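Long-range contact in beta-catenin homolog sys-1 (Caenorhabditis elegans, PDB 3C2G), which acts as a transcription coregulator in the Wnt signaling asymmetry pathway, activating or repressing target genes with transcription factors such as pop-1, which it binds directly: residues H373-D383 with I439-C449. Residues are numbered along the deposited sequence; the frame is centred on the assembly and turned at random.
Sequences HTIISKYPRLD and ILKKLMSCLSC
Lys-442 reaches across to the backbone of Ser-377 and Tyr-379 with its chain extended beyond CG. Its NZ donates to the backbone oxygen of Ser-377 at 2.6 Å, tilted 31° from that carbonyl plane. A second, weak bond from Lys-442 NZ goes to Tyr-379 O. One ammonium group thus ties two nearby carbonyls of segment 373-383 to helix 437-448. Ile-439 makes the apolar contact with His-373 and Ile-376. Its CG1 is roughly anti to the backbone N (chi1 -156°), and with the extended chi2 this puts CD1 between His-373 and Ile-376. Ile-439 CD1 is 3.6 Å from His-373 CD2, meeting the ring obliquely, and 3.8 Å from Ile-376 CG2. Ser-377 OG bonds back to His-373 O and also sits above one face of the imidazole of His-373, toward its rim. Farther along, the aliphatic part of Arg-381 passes Ser-445, with CG 3.7 Å from Ser-445 OG. Arg-381 bends at chi3, and its NE forms a salt bridge with Asp-383 OD1 at 2.9 Å. Leu-382 packs CB on Cys-449 SG and CD1 on Cys-446 SG. The helix segments cross at 57° in this all-helical armadillo domain. Helix 388-409 backs Ile-376 and Tyr-379, while helix 457-472 covers Leu-382 and Cys-446.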
loop_
_atom_site.group_PDB
_atom_site.type_symbol
_atom_site.label_atom_id
_atom_site.label_comp_id
_atom_site.label_asym_id
_atom_site.label_seq_id
_atom_site.Cartn_x
_atom_site.Cartn_y
_atom_site.Cartn_z
ATOM N N HIS A 373 -14.026 0.646 -19.506
ATOM C CA HIS A 373 -15.343 1.209 -19.749
ATOM C C HIS A 373 -16.391 0.547 -18.858
ATOM O O HIS A 373 -17.254 1.214 -18.301
ATOM C CB HIS A 373 -15.717 1.079 -21.235
ATOM C CG HIS A 373 -17.061 1.640 -21.563
ATOM N ND1 HIS A 373 -18.228 0.910 -21.436
ATOM C CD2 HIS A 373 -17.432 2.871 -21.987
ATOM C CE1 HIS A 373 -19.254 1.668 -21.773
ATOM N NE2 HIS A 373 -18.799 2.862 -22.117
ATOM N N THR A 374 -16.307 -0.768 -18.731
ATOM C CA THR A 374 -17.221 -1.529 -17.903
ATOM C C THR A 374 -17.063 -1.201 -16.407
ATOM O O THR A 374 -18.050 -1.085 -15.691
ATOM C CB THR A 374 -17.013 -3.037 -18.146
ATOM O OG1 THR A 374 -17.129 -3.305 -19.548
ATOM C CG2 THR A 374 -18.025 -3.890 -17.374
ATOM N N ILE A 375 -15.828 -1.029 -15.944
ATOM C CA ILE A 375 -15.594 -0.752 -14.526
ATOM C C ILE A 375 -16.121 0.614 -14.132
ATOM O O ILE A 375 -16.775 0.751 -13.110
ATOM C CB ILE A 375 -14.111 -0.905 -14.137
ATOM C CG1 ILE A 375 -13.706 -2.361 -14.225
ATOM C CG2 ILE A 375 -13.873 -0.439 -12.728
ATOM C CD1 ILE A 375 -12.273 -2.517 -14.630
ATOM N N ILE A 376 -15.851 1.621 -14.948
ATOM C CA ILE A 376 -16.354 2.959 -14.672
ATOM C C ILE A 376 -17.894 2.978 -14.658
ATOM O O ILE A 376 -18.492 3.550 -13.750
ATOM C CB ILE A 376 -15.781 3.975 -15.672
ATOM C CG1 ILE A 376 -14.281 4.136 -15.439
ATOM C CG2 ILE A 376 -16.466 5.327 -15.539
ATOM C CD1 ILE A 376 -13.546 4.714 -16.605
ATOM N N SER A 377 -18.512 2.305 -15.634
ATOM C CA SER A 377 -19.976 2.300 -15.837
ATOM C C SER A 377 -20.810 1.654 -14.740
ATOM O O SER A 377 -21.998 1.953 -14.618
ATOM C CB SER A 377 -20.334 1.605 -17.151
ATOM O OG SER A 377 -19.823 2.326 -18.243
ATOM N N LYS A 378 -20.203 0.756 -13.973
ATOM C CA LYS A 378 -20.944 -0.033 -12.992
ATOM C C LYS A 378 -21.296 0.751 -11.724
ATOM O O LYS A 378 -22.176 0.343 -10.976
ATOM C CB LYS A 378 -20.180 -1.318 -12.641
ATOM C CG LYS A 378 -19.001 -1.094 -11.705
ATOM C CD LYS A 378 -17.994 -2.236 -11.754
ATOM C CE LYS A 378 -18.150 -3.186 -10.573
ATOM N NZ LYS A 378 -17.180 -4.305 -10.698
ATOM N N TYR A 379 -20.618 1.869 -11.484
ATOM C CA TYR A 379 -20.818 2.631 -10.249
ATOM C C TYR A 379 -21.832 3.747 -10.391
ATOM O O TYR A 379 -21.938 4.360 -11.455
ATOM C CB TYR A 379 -19.497 3.205 -9.723
ATOM C CG TYR A 379 -18.512 2.148 -9.328
ATOM C CD1 TYR A 379 -18.714 1.377 -8.187
ATOM C CD2 TYR A 379 -17.384 1.899 -10.107
ATOM C CE1 TYR A 379 -17.818 0.390 -7.828
ATOM C CE2 TYR A 379 -16.485 0.914 -9.757
ATOM C CZ TYR A 379 -16.707 0.168 -8.617
ATOM O OH TYR A 379 -15.816 -0.807 -8.264
ATOM N N PRO A 380 -22.569 4.033 -9.305
ATOM C CA PRO A 380 -23.491 5.158 -9.341
ATOM C C PRO A 380 -22.704 6.462 -9.329
ATOM O O PRO A 380 -21.477 6.439 -9.210
ATOM C CB PRO A 380 -24.283 5.003 -8.039
ATOM C CG PRO A 380 -23.379 4.275 -7.128
ATOM C CD PRO A 380 -22.575 3.353 -7.996
ATOM N N ARG A 381 -23.406 7.583 -9.456
ATOM C CA ARG A 381 -22.789 8.883 -9.323
ATOM C C ARG A 381 -22.235 9.008 -7.911
ATOM O O ARG A 381 -22.772 8.417 -6.971
ATOM C CB ARG A 381 -23.811 9.989 -9.582
ATOM C CG ARG A 381 -24.501 9.943 -10.944
ATOM C CD ARG A 381 -25.367 11.197 -11.140
ATOM N NE ARG A 381 -26.149 11.519 -9.939
ATOM C CZ ARG A 381 -27.414 11.149 -9.739
ATOM N NH1 ARG A 381 -28.031 11.484 -8.610
ATOM N NH2 ARG A 381 -28.065 10.448 -10.663
ATOM N N LEU A 382 -21.165 9.777 -7.762
ATOM C CA LEU A 382 -20.530 9.950 -6.460
ATOM C C LEU A 382 -21.469 10.558 -5.424
ATOM O O LEU A 382 -21.356 10.260 -4.235
ATOM C CB LEU A 382 -19.256 10.787 -6.583
ATOM C CG LEU A 382 -18.133 10.208 -7.452
ATOM C CD1 LEU A 382 -17.050 11.264 -7.652
ATOM C CD2 LEU A 382 -17.552 8.919 -6.868
ATOM N N ASP A 383 -22.404 11.395 -5.878
ATOM C CA ASP A 383 -23.396 11.994 -4.977
ATOM C C ASP A 383 -24.391 10.973 -4.395
ATOM O O ASP A 383 -25.027 11.242 -3.385
ATOM C CB ASP A 383 -24.102 13.223 -5.608
ATOM C CG ASP A 383 -24.690 12.946 -7.000
ATOM O OD1 ASP A 383 -24.835 11.764 -7.390
ATOM O OD2 ASP A 383 -25.018 13.929 -7.710
ATOM N N ILE A 439 -21.441 7.094 -20.522
ATOM C CA ILE A 439 -20.211 7.344 -19.792
ATOM C C ILE A 439 -19.827 8.832 -19.767
ATOM O O ILE A 439 -19.278 9.328 -18.767
ATOM C CB ILE A 439 -19.039 6.437 -20.250
ATOM C CG1 ILE A 439 -18.006 6.303 -19.117
ATOM C CG2 ILE A 439 -18.412 6.948 -21.544
ATOM C CD1 ILE A 439 -17.034 5.186 -19.300
ATOM N N LEU A 440 -20.142 9.553 -20.840
ATOM C CA LEU A 440 -19.961 11.007 -20.840
ATOM C C LEU A 440 -20.766 11.648 -19.720
ATOM O O LEU A 440 -20.259 12.508 -19.009
ATOM C CB LEU A 440 -20.349 11.631 -22.186
ATOM C CG LEU A 440 -19.343 11.516 -23.337
ATOM C CD1 LEU A 440 -19.885 12.229 -24.562
ATOM C CD2 LEU A 440 -17.965 12.061 -22.991
ATOM N N LYS A 441 -22.019 11.233 -19.570
ATOM C CA LYS A 441 -22.867 11.778 -18.528
ATOM C C LYS A 441 -22.260 11.528 -17.152
ATOM O O LYS A 441 -22.172 12.448 -16.346
ATOM C CB LYS A 441 -24.283 11.206 -18.605
ATOM C CG LYS A 441 -25.187 11.885 -19.621
ATOM C CD LYS A 441 -26.563 11.217 -19.634
ATOM C CE LYS A 441 -27.358 11.579 -20.880
ATOM N NZ LYS A 441 -28.830 11.729 -20.599
ATOM N N LYS A 442 -21.816 10.293 -16.908
ATOM C CA LYS A 442 -21.220 9.909 -15.638
ATOM C C LYS A 442 -19.913 10.651 -15.366
ATOM O O LYS A 442 -19.663 11.092 -14.234
ATOM C CB LYS A 442 -21.017 8.394 -15.581
ATOM C CG LYS A 442 -22.337 7.649 -15.525
ATOM C CD LYS A 442 -22.185 6.135 -15.423
ATOM C CE LYS A 442 -23.492 5.540 -14.894
ATOM N NZ LYS A 442 -23.360 4.108 -14.533
ATOM N N LEU A 443 -19.098 10.808 -16.408
ATOM C CA LEU A 443 -17.838 11.511 -16.270
ATOM C C LEU A 443 -18.044 12.982 -16.018
ATOM O O LEU A 443 -17.317 13.582 -15.225
ATOM C CB LEU A 443 -16.923 11.295 -17.476
ATOM C CG LEU A 443 -16.295 9.907 -17.620
ATOM C CD1 LEU A 443 -15.247 9.920 -18.703
ATOM C CD2 LEU A 443 -15.705 9.390 -16.303
HETATM N N MSE A 444 -19.036 13.576 -16.668
HETATM C CA MSE A 444 -19.269 14.996 -16.450
HETATM C C MSE A 444 -19.924 15.245 -15.105
HETATM O O MSE A 444 -19.742 16.292 -14.514
HETATM C CB MSE A 444 -19.962 15.709 -17.635
HETATM C CG MSE A 444 -21.341 15.215 -18.039
HETATM SE SE MSE A 444 -22.043 16.081 -19.703
HETATM C CE MSE A 444 -20.555 15.749 -20.923
ATOM N N SER A 445 -20.650 14.261 -14.592
ATOM C CA SER A 445 -21.230 14.422 -13.264
ATOM C C SER A 445 -20.214 14.300 -12.104
ATOM O O SER A 445 -20.393 14.949 -11.088
ATOM C CB SER A 445 -22.470 13.538 -13.080
ATOM O OG SER A 445 -22.123 12.225 -12.688
ATOM N N CYS A 446 -19.147 13.513 -12.260
ATOM C CA CYS A 446 -18.022 13.519 -11.297
ATOM C C CYS A 446 -17.350 14.881 -11.213
ATOM O O CYS A 446 -16.726 15.240 -10.199
ATOM C CB CYS A 446 -16.929 12.540 -11.705
ATOM S SG CYS A 446 -17.367 10.818 -11.746
ATOM N N LEU A 447 -17.452 15.615 -12.307
ATOM C CA LEU A 447 -16.740 16.855 -12.492
ATOM C C LEU A 447 -17.429 17.951 -11.712
ATOM O O LEU A 447 -16.782 18.904 -11.265
ATOM C CB LEU A 447 -16.757 17.188 -13.979
ATOM C CG LEU A 447 -15.517 17.680 -14.704
ATOM C CD1 LEU A 447 -14.230 17.012 -14.222
ATOM C CD2 LEU A 447 -15.732 17.456 -16.182
ATOM N N SER A 448 -18.741 17.801 -11.531
ATOM C CA SER A 448 -19.566 18.872 -10.964
ATOM C C SER A 448 -20.434 18.518 -9.741
ATOM O O SER A 448 -21.124 19.389 -9.226
ATOM C CB SER A 448 -20.457 19.463 -12.058
ATOM O OG SER A 448 -21.548 18.598 -12.324
ATOM N N CYS A 449 -20.431 17.266 -9.287
ATOM C CA CYS A 449 -21.260 16.897 -8.118
ATOM C C CYS A 449 -20.881 17.693 -6.854
ATOM O O CYS A 449 -19.727 18.082 -6.675
ATOM C CB CYS A 449 -21.279 15.379 -7.866
ATOM S SG CYS A 449 -19.657 14.537 -7.828
#